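Long-range contact in cytochrome P450 reductase (Amycolatopsis methanolica 239, PDB 5OGX), which passes electrons from NADH, through its FAD and 2Fe-2S cluster, to the cytochrome P450 GcoA that O-demethylates lignin-derived aromatics such as guaiacol: residues P127-V139 with V188-P200. Residues are numbered along the deposited sequence; the frame is centred on the assembly and turned at random.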
# COMPACT_ATOMS: atom_id res chain seq x y z
N PRO A 127 -6.28 17.55 -9.08
CA PRO A 127 -6.39 16.09 -9.21
C PRO A 127 -5.05 15.41 -8.97
O PRO A 127 -4.00 15.90 -9.39
CB PRO A 127 -6.86 15.88 -10.65
CG PRO A 127 -7.43 17.19 -11.08
CD PRO A 127 -6.76 18.26 -10.28
N LEU A 128 -5.10 14.26 -8.30
CA LEU A 128 -3.92 13.43 -8.08
C LEU A 128 -3.93 12.27 -9.07
O LEU A 128 -4.92 11.55 -9.18
CB LEU A 128 -3.90 12.90 -6.66
CG LEU A 128 -2.67 12.05 -6.32
CD1 LEU A 128 -1.43 12.94 -6.43
CD2 LEU A 128 -2.80 11.45 -4.93
N ALA A 129 -2.82 12.10 -9.80
CA ALA A 129 -2.63 10.94 -10.65
C ALA A 129 -2.06 9.81 -9.80
O ALA A 129 -1.04 10.00 -9.15
CB ALA A 129 -1.69 11.25 -11.80
N PHE A 130 -2.72 8.65 -9.81
CA PHE A 130 -2.26 7.49 -9.04
C PHE A 130 -2.89 6.23 -9.63
O PHE A 130 -3.83 6.28 -10.42
CB PHE A 130 -2.63 7.60 -7.55
CG PHE A 130 -4.11 7.70 -7.29
CD1 PHE A 130 -4.73 8.94 -7.26
CD2 PHE A 130 -4.88 6.55 -7.09
CE1 PHE A 130 -6.11 9.05 -7.04
CE2 PHE A 130 -6.27 6.67 -6.87
CZ PHE A 130 -6.87 7.92 -6.85
N GLU A 131 -2.34 5.08 -9.22
CA GLU A 131 -2.93 3.77 -9.50
C GLU A 131 -3.68 3.31 -8.27
O GLU A 131 -3.20 3.52 -7.15
CB GLU A 131 -1.86 2.73 -9.84
CG GLU A 131 -1.01 3.08 -11.06
CD GLU A 131 -1.83 3.08 -12.33
OE1 GLU A 131 -2.67 2.16 -12.51
OE2 GLU A 131 -1.64 4.00 -13.14
N ALA A 132 -4.85 2.69 -8.46
CA ALA A 132 -5.57 2.14 -7.31
C ALA A 132 -4.68 1.17 -6.56
O ALA A 132 -4.01 0.33 -7.17
CB ALA A 132 -6.85 1.43 -7.76
N GLY A 133 -4.67 1.29 -5.22
CA GLY A 133 -3.80 0.49 -4.37
C GLY A 133 -2.58 1.23 -3.86
O GLY A 133 -1.92 0.75 -2.92
N GLN A 134 -2.26 2.37 -4.46
CA GLN A 134 -1.17 3.17 -3.94
C GLN A 134 -1.60 3.86 -2.65
O GLN A 134 -2.77 3.82 -2.26
CB GLN A 134 -0.72 4.19 -4.99
CG GLN A 134 -0.02 3.50 -6.17
CD GLN A 134 0.72 4.49 -7.02
OE1 GLN A 134 0.12 5.25 -7.76
NE2 GLN A 134 2.06 4.49 -6.90
N TYR A 135 -0.63 4.49 -1.98
CA TYR A 135 -0.89 5.09 -0.68
C TYR A 135 -0.35 6.51 -0.64
O TYR A 135 0.37 6.95 -1.54
CB TYR A 135 -0.30 4.23 0.46
CG TYR A 135 1.21 4.29 0.64
CD1 TYR A 135 1.79 5.28 1.45
CD2 TYR A 135 2.05 3.35 0.06
CE1 TYR A 135 3.17 5.35 1.63
CE2 TYR A 135 3.46 3.42 0.25
CZ TYR A 135 3.99 4.41 1.05
OH TYR A 135 5.37 4.50 1.26
N VAL A 136 -0.74 7.23 0.42
CA VAL A 136 -0.24 8.58 0.65
C VAL A 136 0.43 8.64 2.01
O VAL A 136 0.13 7.86 2.92
CB VAL A 136 -1.34 9.65 0.54
CG1 VAL A 136 -1.89 9.70 -0.88
CG2 VAL A 136 -2.46 9.40 1.57
N GLU A 137 1.36 9.57 2.14
CA GLU A 137 2.13 9.74 3.36
C GLU A 137 1.66 11.00 4.07
O GLU A 137 1.76 12.10 3.50
CB GLU A 137 3.61 9.80 3.01
CG GLU A 137 4.56 9.89 4.18
CD GLU A 137 5.97 10.03 3.65
OE1 GLU A 137 6.64 11.03 3.98
OE2 GLU A 137 6.40 9.16 2.87
N LEU A 138 1.14 10.85 5.29
CA LEU A 138 0.70 11.99 6.08
C LEU A 138 1.76 12.34 7.12
O LEU A 138 2.49 11.48 7.60
CB LEU A 138 -0.63 11.70 6.79
CG LEU A 138 -1.81 11.15 5.99
CD1 LEU A 138 -3.09 11.13 6.87
CD2 LEU A 138 -2.05 11.95 4.73
N VAL A 139 1.80 13.62 7.48
CA VAL A 139 2.65 14.10 8.57
C VAL A 139 1.75 14.51 9.72
O VAL A 139 0.81 15.30 9.54
CB VAL A 139 3.54 15.27 8.11
CG1 VAL A 139 4.48 15.70 9.24
CG2 VAL A 139 4.33 14.88 6.87
N VAL A 188 -3.99 19.19 5.97
CA VAL A 188 -3.19 18.03 6.35
C VAL A 188 -1.97 17.98 5.44
O VAL A 188 -2.11 18.02 4.21
CB VAL A 188 -4.00 16.72 6.25
CG1 VAL A 188 -3.11 15.49 6.46
CG2 VAL A 188 -5.16 16.73 7.24
N GLU A 189 -0.79 17.89 6.03
CA GLU A 189 0.44 17.75 5.25
C GLU A 189 0.52 16.34 4.71
O GLU A 189 0.45 15.36 5.48
CB GLU A 189 1.65 18.08 6.12
CG GLU A 189 2.98 18.04 5.38
CD GLU A 189 4.14 18.44 6.26
OE1 GLU A 189 3.91 18.80 7.43
OE2 GLU A 189 5.29 18.38 5.78
N ALA A 190 0.66 16.21 3.39
CA ALA A 190 0.56 14.90 2.77
C ALA A 190 1.32 14.92 1.44
O ALA A 190 1.36 15.94 0.76
CB ALA A 190 -0.90 14.50 2.53
N THR A 191 1.91 13.77 1.10
CA THR A 191 2.55 13.60 -0.20
C THR A 191 2.10 12.27 -0.78
O THR A 191 1.80 11.32 -0.06
CB THR A 191 4.07 13.61 -0.10
OG1 THR A 191 4.48 12.56 0.78
CG2 THR A 191 4.55 14.94 0.48
N GLY A 192 2.06 12.19 -2.10
CA GLY A 192 1.72 10.96 -2.75
C GLY A 192 1.71 11.14 -4.26
O GLY A 192 1.95 12.23 -4.77
N PRO A 193 1.43 10.05 -4.99
CA PRO A 193 1.24 8.70 -4.46
C PRO A 193 2.56 7.98 -4.27
O PRO A 193 3.58 8.35 -4.86
CB PRO A 193 0.42 8.02 -5.56
CG PRO A 193 1.04 8.61 -6.82
CD PRO A 193 1.42 10.06 -6.47
N LEU A 194 2.53 6.92 -3.46
CA LEU A 194 3.65 6.02 -3.27
C LEU A 194 3.16 4.59 -3.40
O LEU A 194 1.96 4.33 -3.31
CB LEU A 194 4.29 6.21 -1.89
CG LEU A 194 4.92 7.60 -1.68
CD1 LEU A 194 4.78 8.03 -0.23
CD2 LEU A 194 6.39 7.57 -2.08
N GLY A 195 4.09 3.66 -3.58
CA GLY A 195 3.76 2.25 -3.44
C GLY A 195 3.60 1.52 -4.77
O GLY A 195 3.36 2.12 -5.83
N ASP A 196 3.74 0.19 -4.70
CA ASP A 196 3.69 -0.70 -5.85
C ASP A 196 2.52 -1.68 -5.79
O ASP A 196 2.46 -2.60 -6.62
CB ASP A 196 4.98 -1.51 -5.95
CG ASP A 196 6.14 -0.70 -6.40
OD1 ASP A 196 5.90 0.33 -7.08
OD2 ASP A 196 7.28 -1.12 -6.09
N PHE A 197 1.61 -1.54 -4.84
CA PHE A 197 0.54 -2.51 -4.65
C PHE A 197 -0.64 -2.15 -5.55
O PHE A 197 -1.66 -1.63 -5.11
CB PHE A 197 0.13 -2.52 -3.17
CG PHE A 197 -0.80 -3.65 -2.77
CD1 PHE A 197 -0.42 -4.98 -2.89
CD2 PHE A 197 -2.01 -3.35 -2.18
CE1 PHE A 197 -1.27 -6.01 -2.46
CE2 PHE A 197 -2.87 -4.36 -1.75
CZ PHE A 197 -2.50 -5.69 -1.89
N HIS A 198 -0.49 -2.43 -6.85
CA HIS A 198 -1.53 -2.05 -7.80
C HIS A 198 -1.53 -3.02 -8.97
O HIS A 198 -0.59 -3.78 -9.16
CB HIS A 198 -1.36 -0.60 -8.27
CG HIS A 198 -0.04 -0.33 -8.93
ND1 HIS A 198 0.25 -0.73 -10.22
CD2 HIS A 198 1.08 0.29 -8.47
CE1 HIS A 198 1.48 -0.36 -10.53
NE2 HIS A 198 2.01 0.25 -9.48
N LEU A 199 -2.60 -2.95 -9.78
CA LEU A 199 -2.73 -3.83 -10.93
C LEU A 199 -1.67 -3.52 -11.98
O LEU A 199 -1.23 -2.38 -12.12
CB LEU A 199 -4.12 -3.64 -11.56
CG LEU A 199 -5.27 -4.15 -10.69
CD1 LEU A 199 -6.62 -3.60 -11.15
CD2 LEU A 199 -5.28 -5.66 -10.72
N PRO A 200 -1.30 -4.52 -12.77
CA PRO A 200 -0.46 -4.27 -13.94
C PRO A 200 -1.22 -3.44 -14.97
O PRO A 200 -2.44 -3.23 -14.83
CB PRO A 200 -0.17 -5.69 -14.47
CG PRO A 200 -1.32 -6.49 -14.03
CD PRO A 200 -1.73 -5.92 -12.68
O HOH W 1 -4.64 -0.95 -9.45
O HOH W 2 1.00 0.59 -2.87
O HOH W 3 4.42 13.52 3.48
O HOH W 4 7.14 11.38 0.58
O HOH W 5 -0.56 17.58 8.79
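Glu-137 and Thr-191 exchange two backbone hydrogen bonds, Glu-137 N reaching Thr-191 O at 2.8 Å almost straight (177°), and Tyr-135 and Leu-194 form a second such pair. Between them the register slips by one residue, a beta bulge that takes in Gly-192 and the cis-linked Pro-193. Beyond the strands, the carboxamide of Gln-134 works in both directions: its extended chain carries NE2 to Gly-195 O (2.9 Å), the acceptor lying 18° out of the amide plane, while OE1 accepts the N-H of Glu-131 across a type II turn. With an alanine in place of Gln-134, the carbonyl of Gly-195 and the N-H of Glu-131 would probably lose these mates, and a gap would be likely beside the Pro-193 ring. Water continues the pairing, linking Gly-133 O to Phe-197 N and Ala-132 O to Leu-199 N.

Tyr-135 CG lies between its backbone N and carbonyl carbon (chi1 75°), which lays the ring over Leu-194 CB. CB of Glu-131 similarly lies over a face of the His-198 imidazole. On the face opposite Tyr-135, Leu-138 CD2 meets Ala-190 CB at 3.6 Å.

Glu-137 OE1 is salt-bridged to Arg-146 and OE2 hydrogen-bonded to Asn-38 of the 2Fe-2S site; Tyr-135 touches FAD. This mixed aromatic, apolar and carboxylate face thus lies near flavin and cluster, on strands whose backbone pairing an amide and two waters extend into the loops.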